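Local coordinates for protein polymerase subunit PA (Dhori virus, PDB 4CGS) that is the N-terminal domain of an orthomyxovirus polymerase subunit, related to the cap-snatching domains of that family, and may bind RNA, at residues 22-25 and 26-29; 90-93 and 94-97; 114-117 and 118-121; 128-132 and 133-137; 142-145 and 146-150. All blocks are in the same frame, centred on the assembly; numbering follows the deposited sequence. Where two conformers were deposited one is given.

Interaction 1: residues 22-25 and 26-29; sequences SKEW and MSNL
M26 lies over one face of the W25 indole. Its CG sits 3.5 Å from the centroid of the six-membered ring, almost exactly on the ring normal (2° off). It is therefore a CH-pi contact over the benzo half of the ring. The M26 SD lies farther out and meets the same face obliquely, 4.8 Å from the centroid, which makes a Met-aromatic contact. The W25 chi1 of 58° places CG between the backbone N and the carbonyl carbon. This folds the ring back beneath the M26 side chain. That side chain is extended at chi2 (-179°), and its CE ends 3.3 Å from S22 O.

The polar bonds fold the chain back over three residues. E24 O takes two donors from one residue. S27 OG is 2.7 Å from E24 O and lies in the carbonyl plane, on a lone pair. S27 N is 3.0 Å from E24 O but stands above that plane. N28 N binds W25 O at 3.1 Å. A water also bridges E24 O and N28 ND2. At the start of the segment, S22 OG accepts from E24 N at 3.1 Å, an ST turn.

The segment lies in the loop between helices 13-18 and 31-44. The W25 side chain rests on A34 and R35 of helix 31-44, and its NE1 bonds S19 O just after helix 13-18. S22 OG is also bound to E38 of helix 31-44. N28 OD1 takes R30 N, just before that helix begins.

Interaction 2: residues 90-93 and 94-97; sequences LLDL and KERK
The flat group here is the D92 carboxylate, and the backbone amides of K94 and E95 meet it from the same face. Both reach OD1. K94 N is 3.0 Å from D92 OD1 and arrives nearly along its C-O direction. E95 N is also 3.0 Å from D92 OD1, but it comes from above the carboxylate plane (65° out), in an almost straight bond. The other oxygen, D92 OD2, has E95 CB 3.4 Å away. The D92 and E95 side chains lie side by side and point the same way, with their carboxylate planes nearly perpendicular. D92 CG is anti to the backbone N (chi1 177°), and this turns the carboxylate over the amides that follow.

The bond to K94 N closes an Asx turn at the tip of the hairpin joining strands 90-92 and 97-104. D92 and K97 form an antiparallel hydrogen-bonded pair. D92 N gives to K97 O at 2.8 Å, and K97 N returns to D92 O at 3.2 Å. R96 also faces D92, through a weak bond from its N to D92 O, so the hairpin carries a G1 beta bulge. The phi of R96 is positive (63°), the left-handed conformation of the first bulge position. A water joins L93 O to R96 NH1. D92 OD2 makes a salt bridge with R59 and a hydrogen bond with Y137. R96 NH2 binds Q78 O, and K97 NZ binds E117 O.

Interaction 3: residues 114-117 and 118-121; sequences QTAE and NEIF
A type I beta turn from A116 to E119 leads the chain into strand 119-125. E119 N closes it by bonding A116 O at 3.1 Å. The same two residues are joined a second time through the E119 side chain. A116 N gives its hydrogen to E119 OE1, also at 3.1 Å and fairly straight. The amide meets the carboxylate oxygen on the anti side, 31° out of the carboxylate plane. E119 has CG beside its backbone N (chi1 -63°) and is extended beyond it. Its carboxylate therefore runs back alongside A116, where OE1 is 3.4 Å from A116 CB. That oxygen also lies at the edge of the F121 ring, in its plane.

E119 OE1 further forms a salt bridge with R84, and its OE2 bonds Y100 OH. The carboxylate is thus held at both oxygens. The charge of R84 would be expected to keep it ionised.

Two waters bridge the chain here. One donates to both E117 O and E119 O, at 3.0 Å and 3.1 Å. The other lies 3.2 Å from OG1 of T115, just before the turn, and accepts from F121 N. The ring of F121 stacks on Y100 of the adjacent strand 97-104. N118 and I120 make backbone bonds with that strand, at G98. The arrangement is a tight turn that starts an outermost strand of the sheet, with its last residue, E119, bound to the first, A116, by backbone and side chain alike.

Interaction 4: residues 128-132 and 133-137; sequences GQMSP and ITREY
S131 and T134 are brought together by their first torsions. S131 OG stands between its own backbone N and carbonyl carbon (chi1 79°), facing the start of the helix. T134 OG1 lies beside its backbone N (chi1 -59°) and turns back to meet it. The T134 hydroxyl gives its proton to S131 OG at 2.7 Å. T134 N gives to S131 OG as well, at 3.2 Å.

R135 bends at chi3 (-63°), which swings its guanidinium back across P132. P132 CA lies 3.6 Å above the guanidinium plane, over its centre. R135 NH1 then reaches M130 O at 2.8 Å. The aliphatic part of R135 is packed too: its CG is 3.4 Å from M130 CB and the two side chains cross at an angle. Behind it, R135 N bonds S131 O at 2.9 Å, the first turn of the helix. E136 N follows with P132 O at 3.2 Å.

D112 strengthens the helix start from outside. Its two carboxylate oxygens take S131 OG and I133 N. T134 OG1 in turn accepts from R123 N of strand 119-125, so both hydroxyls have several polar partners. The negative D112 would suit the positive end of the helix dipole. This is a serine N-cap: S131 precedes helix 132-137, accepts from the amide three residues on, and is followed by proline in the first turn.

Interaction 5: residues 142-145 and 146-150; sequences QRQD and VTNFL
V146 packs back against the turn before it. Its N bonds Q142 O at 2.9 Å, and its CG2 lies 3.2 Å from the same oxygen. With CG1 anti to the backbone N (chi1 166°), CG2 falls beside that N, close to the oxygen end of the Q142 carbonyl. D145 takes part mainly through its backbone. D145 O accepts from F149 N at 3.2 Å. Its side chain points outward, and D145 OD1 receives a water bond that appears to continue to N148 ND2. N148 has two conformers, so this bridge is doubtful.

Q144 O accepts from N148 N at 2.9 Å. With V146 to Q142 and F149 to D145, this gives the regular i to i-4 bonding of an alpha helix, here within helix 140-157. The Q144 chain bends at chi2 and crosses T147 obliquely, with NE2 4.1 Å from T147 OG1.

T147 adds a side-chain bond to the same pattern. Its chi1 of 63° sets OG1 between the backbone N and the carbonyl carbon. From there OG1 gives to R143 O at 2.7 Å. R143 O also takes T147 N at 2.9 Å, and the two donors approach from opposite faces of the carbonyl plane.

V146 is buried, as are the next two residues on its side, F149 and L150, which pack on I40 of helix 31-44. R143 and T147 touch M130 instead, and R143 NH1 binds L138 O.

In the fold
Interactions 2 and 3 share the sheet and touch, K97 NZ lying 2.5 Å from E117 O. Interactions 4 and 5 involve consecutive helices, and M130, in the loop before the first, packs on R143 and T147 of the second. Y137 ties interaction 4 to interaction 2 by its hydroxyl bond to D92. Interaction 3 is a surface contact. The other four are partly buried. Interaction 1 stands apart, about 14 Å by nearest atoms from interactions 2, 3 and 5. It depends on an aromatic face and sulfur, whereas carboxylates gripping backbone amides mark the strand ends of interactions 2 and 3. In interaction 4 a serine hydroxyl accepts from an amide; in interaction 5 a threonine hydroxyl donates.

Interaction 1: residues 22-25 and 26-29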
# COMPACT_ATOMS: atom_id res chain seq x y z
N SER A 22 4.21 9.33 -10.21
CA SER A 22 4.32 7.98 -10.60
C SER A 22 3.91 7.60 -12.05
O SER A 22 2.84 7.84 -12.52
CB SER A 22 3.50 7.16 -9.64
OG SER A 22 3.63 5.82 -10.04
N LYS A 23 4.86 6.98 -12.77
CA LYS A 23 4.63 6.43 -14.10
C LYS A 23 3.96 5.09 -14.07
O LYS A 23 3.56 4.59 -15.13
CB LYS A 23 5.94 6.36 -14.84
CG LYS A 23 6.72 7.66 -14.91
CD LYS A 23 7.26 7.91 -16.29
CE LYS A 23 7.79 9.34 -16.45
NZ LYS A 23 9.19 9.46 -15.94
N GLU A 24 3.79 4.51 -12.88
CA GLU A 24 3.23 3.12 -12.83
C GLU A 24 1.79 3.09 -13.33
O GLU A 24 1.47 2.38 -14.27
CB GLU A 24 3.40 2.54 -11.39
CG GLU A 24 4.84 2.14 -11.17
CD GLU A 24 5.21 0.83 -11.90
OE1 GLU A 24 4.28 0.13 -12.42
OE2 GLU A 24 6.40 0.44 -11.92
N TRP A 25 0.87 3.82 -12.69
CA TRP A 25 -0.49 3.81 -13.15
C TRP A 25 -0.59 4.26 -14.61
O TRP A 25 -1.46 3.82 -15.37
CB TRP A 25 -1.45 4.64 -12.28
CG TRP A 25 -1.11 6.08 -12.13
CD1 TRP A 25 -0.30 6.71 -11.18
CD2 TRP A 25 -1.57 7.15 -13.05
NE1 TRP A 25 -0.31 8.05 -11.44
CE2 TRP A 25 -1.06 8.35 -12.53
CE3 TRP A 25 -2.42 7.21 -14.14
CZ2 TRP A 25 -1.30 9.58 -13.14
CZ3 TRP A 25 -2.65 8.43 -14.76
CH2 TRP A 25 -2.14 9.59 -14.25
N MET A 26 0.28 5.18 -15.01
CA MET A 26 0.27 5.70 -16.39
C MET A 26 0.57 4.65 -17.46
O MET A 26 0.21 4.82 -18.62
CB MET A 26 1.28 6.84 -16.46
CG MET A 26 0.96 8.09 -15.64
SD MET A 26 2.26 9.32 -15.88
CE MET A 26 2.06 10.36 -14.47
N SER A 27 1.27 3.61 -17.05
CA SER A 27 1.64 2.54 -17.92
C SER A 27 0.55 1.49 -18.08
O SER A 27 0.64 0.59 -18.97
CB SER A 27 2.92 1.86 -17.42
OG SER A 27 2.70 1.04 -16.28
N ASN A 28 -0.54 1.64 -17.33
CA ASN A 28 -1.58 0.64 -17.35
C ASN A 28 -2.59 0.95 -18.44
O ASN A 28 -2.85 2.13 -18.69
CB ASN A 28 -2.28 0.62 -16.00
CG ASN A 28 -3.07 -0.65 -15.74
OD1 ASN A 28 -4.13 -0.86 -16.32
ND2 ASN A 28 -2.56 -1.48 -14.83
N LEU A 29 -3.12 -0.10 -19.06
CA LEU A 29 -4.16 0.08 -20.07
C LEU A 29 -5.43 0.64 -19.52
O LEU A 29 -6.26 1.12 -20.27
CB LEU A 29 -4.48 -1.26 -20.78
CG LEU A 29 -3.31 -1.75 -21.64
CD1 LEU A 29 -3.65 -3.08 -22.32
CD2 LEU A 29 -2.85 -0.70 -22.69
O HOH W 1 -0.22 -0.14 -13.25

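Interaction 2: residues 90-93 and 94-97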
# COMPACT_ATOMS: atom_id res chain seq x y z
N LEU A 90 7.80 -0.30 2.51
CA LEU A 90 8.18 0.24 3.78
C LEU A 90 9.38 -0.54 4.36
O LEU A 90 9.56 -1.72 4.08
CB LEU A 90 7.06 0.24 4.85
CG LEU A 90 5.68 0.75 4.51
CD1 LEU A 90 4.81 -0.36 3.92
CD2 LEU A 90 5.02 1.41 5.72
N LEU A 91 10.20 0.12 5.19
CA LEU A 91 11.13 -0.52 6.06
C LEU A 91 10.55 -0.52 7.48
O LEU A 91 10.18 0.54 7.97
CB LEU A 91 12.47 0.15 6.00
CG LEU A 91 13.17 0.34 4.68
CD1 LEU A 91 14.52 1.01 4.89
CD2 LEU A 91 13.23 -0.98 3.91
N ASP A 92 10.47 -1.69 8.13
CA ASP A 92 9.98 -1.82 9.47
C ASP A 92 11.23 -1.88 10.36
O ASP A 92 11.95 -2.88 10.36
CB ASP A 92 9.17 -3.09 9.59
CG ASP A 92 8.67 -3.35 10.99
OD1 ASP A 92 9.14 -2.76 11.97
OD2 ASP A 92 7.74 -4.21 11.13
N LEU A 93 11.51 -0.78 11.06
CA LEU A 93 12.75 -0.68 11.83
C LEU A 93 12.68 -1.44 13.16
O LEU A 93 13.71 -1.71 13.84
CB LEU A 93 13.07 0.78 12.05
CG LEU A 93 13.13 1.68 10.81
CD1 LEU A 93 13.58 3.10 11.16
CD2 LEU A 93 14.07 1.03 9.79
N LYS A 94 11.48 -1.81 13.58
CA LYS A 94 11.30 -2.64 14.83
C LYS A 94 11.62 -4.06 14.52
O LYS A 94 12.47 -4.67 15.20
CB LYS A 94 9.91 -2.44 15.38
CG LYS A 94 9.62 -3.35 16.54
CD LYS A 94 8.16 -3.24 16.92
CE LYS A 94 7.79 -4.18 18.04
NZ LYS A 94 6.33 -4.10 18.23
N GLU A 95 10.95 -4.60 13.54
CA GLU A 95 11.09 -6.02 13.17
C GLU A 95 12.29 -6.28 12.24
O GLU A 95 12.68 -7.45 12.06
CB GLU A 95 9.78 -6.55 12.55
CG GLU A 95 8.62 -6.51 13.52
CD GLU A 95 8.83 -7.31 14.77
OE1 GLU A 95 9.60 -8.27 14.70
OE2 GLU A 95 8.20 -6.97 15.79
N ARG A 96 12.88 -5.21 11.67
CA ARG A 96 14.02 -5.35 10.75
C ARG A 96 13.55 -6.15 9.52
O ARG A 96 14.18 -7.13 9.14
CB ARG A 96 15.25 -5.99 11.41
CG ARG A 96 15.63 -5.35 12.73
CD ARG A 96 16.33 -4.01 12.42
NE ARG A 96 17.52 -4.25 11.57
CZ ARG A 96 18.24 -3.30 10.99
NH1 ARG A 96 17.87 -2.06 11.13
NH2 ARG A 96 19.26 -3.63 10.16
N LYS A 97 12.49 -5.66 8.90
CA LYS A 97 11.88 -6.33 7.75
C LYS A 97 11.62 -5.27 6.66
O LYS A 97 11.36 -4.09 7.00
CB LYS A 97 10.54 -6.96 8.09
CG LYS A 97 10.46 -7.97 9.21
CD LYS A 97 10.92 -9.33 8.84
CE LYS A 97 10.94 -10.30 10.00
NZ LYS A 97 11.60 -11.56 9.62
O HOH W 2 16.28 -0.92 13.22

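Interaction 3: residues 114-117 and 118-121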
# COMPACT_ATOMS: atom_id res chain seq x y z
N GLN A 114 5.38 -17.86 -0.24
CA GLN A 114 6.73 -17.70 0.36
C GLN A 114 7.39 -16.33 0.07
O GLN A 114 7.26 -15.76 -1.02
CB GLN A 114 7.66 -18.79 -0.25
CG GLN A 114 9.00 -18.94 0.44
CD GLN A 114 10.05 -19.86 -0.29
OE1 GLN A 114 9.96 -20.22 -1.49
NE2 GLN A 114 11.06 -20.23 0.45
N THR A 115 8.01 -15.81 1.12
CA THR A 115 8.87 -14.64 1.04
C THR A 115 10.21 -15.00 1.71
O THR A 115 10.30 -16.02 2.38
CB THR A 115 8.19 -13.39 1.67
OG1 THR A 115 7.99 -13.63 3.06
CG2 THR A 115 6.83 -13.11 0.97
N ALA A 116 11.22 -14.13 1.60
CA ALA A 116 12.47 -14.26 2.28
C ALA A 116 12.30 -13.99 3.77
O ALA A 116 11.29 -13.41 4.18
CB ALA A 116 13.46 -13.29 1.67
N GLU A 117 13.31 -14.35 4.55
CA GLU A 117 13.19 -14.22 5.99
C GLU A 117 13.11 -12.77 6.43
O GLU A 117 12.49 -12.52 7.44
CB GLU A 117 14.37 -14.93 6.69
CG GLU A 117 15.74 -14.25 6.52
CD GLU A 117 16.92 -14.96 7.20
OE1 GLU A 117 16.67 -15.77 8.13
OE2 GLU A 117 18.12 -14.70 6.81
N ASN A 118 13.74 -11.85 5.73
CA ASN A 118 13.67 -10.45 6.09
C ASN A 118 12.55 -9.65 5.42
O ASN A 118 12.54 -8.41 5.48
CB ASN A 118 15.02 -9.73 5.89
CG ASN A 118 15.42 -9.54 4.44
OD1 ASN A 118 14.83 -10.07 3.54
ND2 ASN A 118 16.48 -8.77 4.23
N GLU A 119 11.59 -10.35 4.83
CA GLU A 119 10.47 -9.71 4.09
C GLU A 119 9.12 -10.06 4.69
O GLU A 119 8.88 -11.21 5.13
CB GLU A 119 10.47 -10.15 2.62
CG GLU A 119 11.73 -9.74 1.82
CD GLU A 119 11.71 -10.26 0.38
OE1 GLU A 119 11.14 -11.35 0.21
OE2 GLU A 119 12.25 -9.54 -0.45
N ILE A 120 8.20 -9.12 4.59
CA ILE A 120 6.81 -9.30 4.91
C ILE A 120 5.99 -8.78 3.73
O ILE A 120 6.15 -7.66 3.28
CB ILE A 120 6.40 -8.48 6.20
CG1 ILE A 120 7.13 -9.00 7.39
CG2 ILE A 120 4.83 -8.47 6.32
CD1 ILE A 120 6.72 -10.36 7.85
N PHE A 121 5.01 -9.56 3.26
CA PHE A 121 4.10 -9.14 2.21
C PHE A 121 2.69 -8.95 2.82
O PHE A 121 1.97 -9.88 3.02
CB PHE A 121 4.07 -10.20 1.09
CG PHE A 121 5.26 -10.16 0.10
CD1 PHE A 121 6.52 -10.49 0.56
CD2 PHE A 121 5.12 -9.78 -1.24
CE1 PHE A 121 7.61 -10.50 -0.27
CE2 PHE A 121 6.23 -9.74 -2.06
CZ PHE A 121 7.48 -10.14 -1.57
O HOH W 3 5.12 -12.44 3.96
O HOH W 4 9.52 -13.12 7.48

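Interaction 4: residues 128-132 and 133-137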
# COMPACT_ATOMS: atom_id res chain seq x y z
N GLY A 128 -11.58 -5.25 2.12
CA GLY A 128 -11.15 -5.13 3.47
C GLY A 128 -10.65 -6.41 4.11
O GLY A 128 -10.46 -6.51 5.34
N GLN A 129 -10.44 -7.42 3.29
CA GLN A 129 -9.89 -8.69 3.79
C GLN A 129 -8.36 -8.65 3.90
O GLN A 129 -7.71 -7.97 3.15
CB GLN A 129 -10.31 -9.89 2.90
CG GLN A 129 -11.82 -10.03 2.83
CD GLN A 129 -12.29 -11.04 3.84
OE1 GLN A 129 -12.23 -12.23 3.59
NE2 GLN A 129 -12.69 -10.57 5.00
N MET A 130 -7.82 -9.42 4.85
CA MET A 130 -6.41 -9.48 5.08
C MET A 130 -5.96 -10.93 5.02
O MET A 130 -6.61 -11.81 5.61
CB MET A 130 -6.04 -8.95 6.47
CG MET A 130 -6.32 -7.50 6.67
SD MET A 130 -6.24 -6.98 8.42
CE MET A 130 -7.71 -7.95 9.18
N SER A 131 -4.83 -11.24 4.36
CA SER A 131 -4.28 -12.60 4.37
C SER A 131 -3.92 -12.98 5.80
O SER A 131 -3.71 -12.15 6.67
CB SER A 131 -3.06 -12.72 3.51
OG SER A 131 -1.91 -12.23 4.13
N PRO A 132 -3.78 -14.31 6.05
CA PRO A 132 -3.48 -14.76 7.43
C PRO A 132 -2.16 -14.14 7.93
O PRO A 132 -2.05 -13.74 9.10
CB PRO A 132 -3.39 -16.25 7.26
CG PRO A 132 -4.40 -16.56 6.19
CD PRO A 132 -4.28 -15.43 5.21
N ILE A 133 -1.10 -14.13 7.11
CA ILE A 133 0.16 -13.55 7.54
C ILE A 133 0.07 -12.04 7.76
O ILE A 133 0.65 -11.51 8.69
CB ILE A 133 1.29 -13.81 6.53
CG1 ILE A 133 1.72 -15.30 6.68
CG2 ILE A 133 2.50 -12.82 6.72
CD1 ILE A 133 2.72 -15.51 7.79
N THR A 134 -0.76 -11.37 6.97
CA THR A 134 -0.99 -9.97 7.13
C THR A 134 -1.66 -9.69 8.50
O THR A 134 -1.26 -8.79 9.22
CB THR A 134 -1.86 -9.44 5.99
OG1 THR A 134 -1.18 -9.70 4.78
CG2 THR A 134 -2.17 -7.98 6.12
N ARG A 135 -2.70 -10.44 8.81
CA ARG A 135 -3.41 -10.26 10.08
C ARG A 135 -2.55 -10.51 11.29
O ARG A 135 -2.79 -9.94 12.35
CB ARG A 135 -4.64 -11.23 10.15
CG ARG A 135 -5.60 -11.08 9.03
CD ARG A 135 -6.74 -12.00 9.28
NE ARG A 135 -6.52 -13.42 9.30
CZ ARG A 135 -6.97 -14.32 8.40
NH1 ARG A 135 -7.44 -14.01 7.20
NH2 ARG A 135 -6.83 -15.62 8.73
N GLU A 136 -1.56 -11.39 11.17
CA GLU A 136 -0.70 -11.68 12.27
C GLU A 136 0.41 -10.65 12.42
O GLU A 136 0.82 -10.34 13.53
CB GLU A 136 -0.08 -13.07 12.07
CG GLU A 136 0.95 -13.45 13.10
CD GLU A 136 0.38 -13.65 14.51
OE1 GLU A 136 -0.73 -14.24 14.62
OE2 GLU A 136 1.07 -13.22 15.49
N TYR A 137 0.88 -10.14 11.28
CA TYR A 137 1.93 -9.14 11.27
C TYR A 137 1.44 -7.82 11.82
O TYR A 137 2.08 -7.19 12.64
CB TYR A 137 2.51 -8.95 9.86
CG TYR A 137 3.36 -7.73 9.75
CD1 TYR A 137 4.61 -7.69 10.35
CD2 TYR A 137 2.94 -6.63 9.10
CE1 TYR A 137 5.40 -6.56 10.25
CE2 TYR A 137 3.72 -5.49 9.01
CZ TYR A 137 4.94 -5.45 9.59
OH TYR A 137 5.69 -4.29 9.61

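Interaction 5: residues 142-145 and 146-150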
# COMPACT_ATOMS: atom_id res chain seq x y z
N GLN A 142 -3.34 -1.11 13.61
CA GLN A 142 -3.08 -1.13 12.20
C GLN A 142 -4.13 -1.84 11.38
O GLN A 142 -4.56 -1.34 10.34
CB GLN A 142 -1.71 -1.78 11.95
CG GLN A 142 -0.51 -1.02 12.50
CD GLN A 142 0.77 -1.76 12.32
OE1 GLN A 142 0.83 -2.93 12.76
NE2 GLN A 142 1.79 -1.15 11.74
N ARG A 143 -4.58 -2.99 11.85
CA ARG A 143 -5.65 -3.67 11.16
C ARG A 143 -6.93 -2.86 11.05
O ARG A 143 -7.56 -2.77 10.00
CB ARG A 143 -5.97 -5.08 11.79
CG ARG A 143 -4.82 -6.02 11.78
CD ARG A 143 -5.22 -7.39 12.13
NE ARG A 143 -5.89 -7.54 13.40
CZ ARG A 143 -5.26 -7.73 14.55
NH1 ARG A 143 -3.94 -7.77 14.63
NH2 ARG A 143 -5.97 -7.87 15.66
N GLN A 144 -7.26 -2.20 12.14
CA GLN A 144 -8.43 -1.31 12.16
C GLN A 144 -8.28 -0.15 11.22
O GLN A 144 -9.22 0.10 10.47
CB GLN A 144 -8.69 -0.85 13.61
CG GLN A 144 -9.32 -1.87 14.56
CD GLN A 144 -10.80 -1.96 14.23
OE1 GLN A 144 -11.64 -1.19 14.75
NE2 GLN A 144 -11.12 -2.84 13.34
N ASP A 145 -7.14 0.51 11.22
CA ASP A 145 -6.99 1.69 10.39
C ASP A 145 -6.96 1.33 8.92
O ASP A 145 -7.59 2.00 8.07
CB ASP A 145 -5.74 2.44 10.76
CG ASP A 145 -5.81 3.18 12.08
OD1 ASP A 145 -6.93 3.32 12.64
OD2 ASP A 145 -4.73 3.54 12.58
N VAL A 146 -6.23 0.28 8.58
CA VAL A 146 -6.15 -0.18 7.18
C VAL A 146 -7.55 -0.67 6.69
O VAL A 146 -8.00 -0.24 5.62
CB VAL A 146 -5.11 -1.28 7.02
CG1 VAL A 146 -5.24 -2.00 5.68
CG2 VAL A 146 -3.72 -0.75 7.30
N THR A 147 -8.22 -1.51 7.44
CA THR A 147 -9.49 -2.05 7.03
C THR A 147 -10.55 -0.97 7.01
O THR A 147 -11.38 -0.98 6.08
CB THR A 147 -9.93 -3.20 7.97
OG1 THR A 147 -10.15 -2.71 9.32
CG2 THR A 147 -8.88 -4.28 7.89
N ASN A 148 -10.54 -0.03 7.94
CA ASN A 148 -11.59 0.96 7.88
C ASN A 148 -11.44 1.81 6.62
O ASN A 148 -12.47 2.21 6.02
CB ASN A 148 -11.56 1.84 9.13
CG ASN A 148 -12.01 1.10 10.38
OD1 ASN A 148 -12.67 0.09 10.28
ND2 ASN A 148 -11.57 1.57 11.56
N PHE A 149 -10.22 2.12 6.22
CA PHE A 149 -10.00 2.85 4.97
C PHE A 149 -10.46 2.03 3.78
O PHE A 149 -11.21 2.53 2.95
CB PHE A 149 -8.53 3.21 4.81
CG PHE A 149 -8.17 3.63 3.42
CD1 PHE A 149 -8.81 4.72 2.80
CD2 PHE A 149 -7.31 2.85 2.65
CE1 PHE A 149 -8.53 5.03 1.46
CE2 PHE A 149 -7.05 3.18 1.36
CZ PHE A 149 -7.64 4.25 0.76
N LEU A 150 -10.07 0.77 3.69
CA LEU A 150 -10.43 -0.06 2.52
C LEU A 150 -11.95 -0.16 2.41
O LEU A 150 -12.51 -0.05 1.34
CB LEU A 150 -9.81 -1.47 2.67
CG LEU A 150 -8.26 -1.51 2.48
CD1 LEU A 150 -7.74 -2.85 2.93
CD2 LEU A 150 -7.84 -1.18 1.06
O HOH W 5 -9.63 3.16 12.39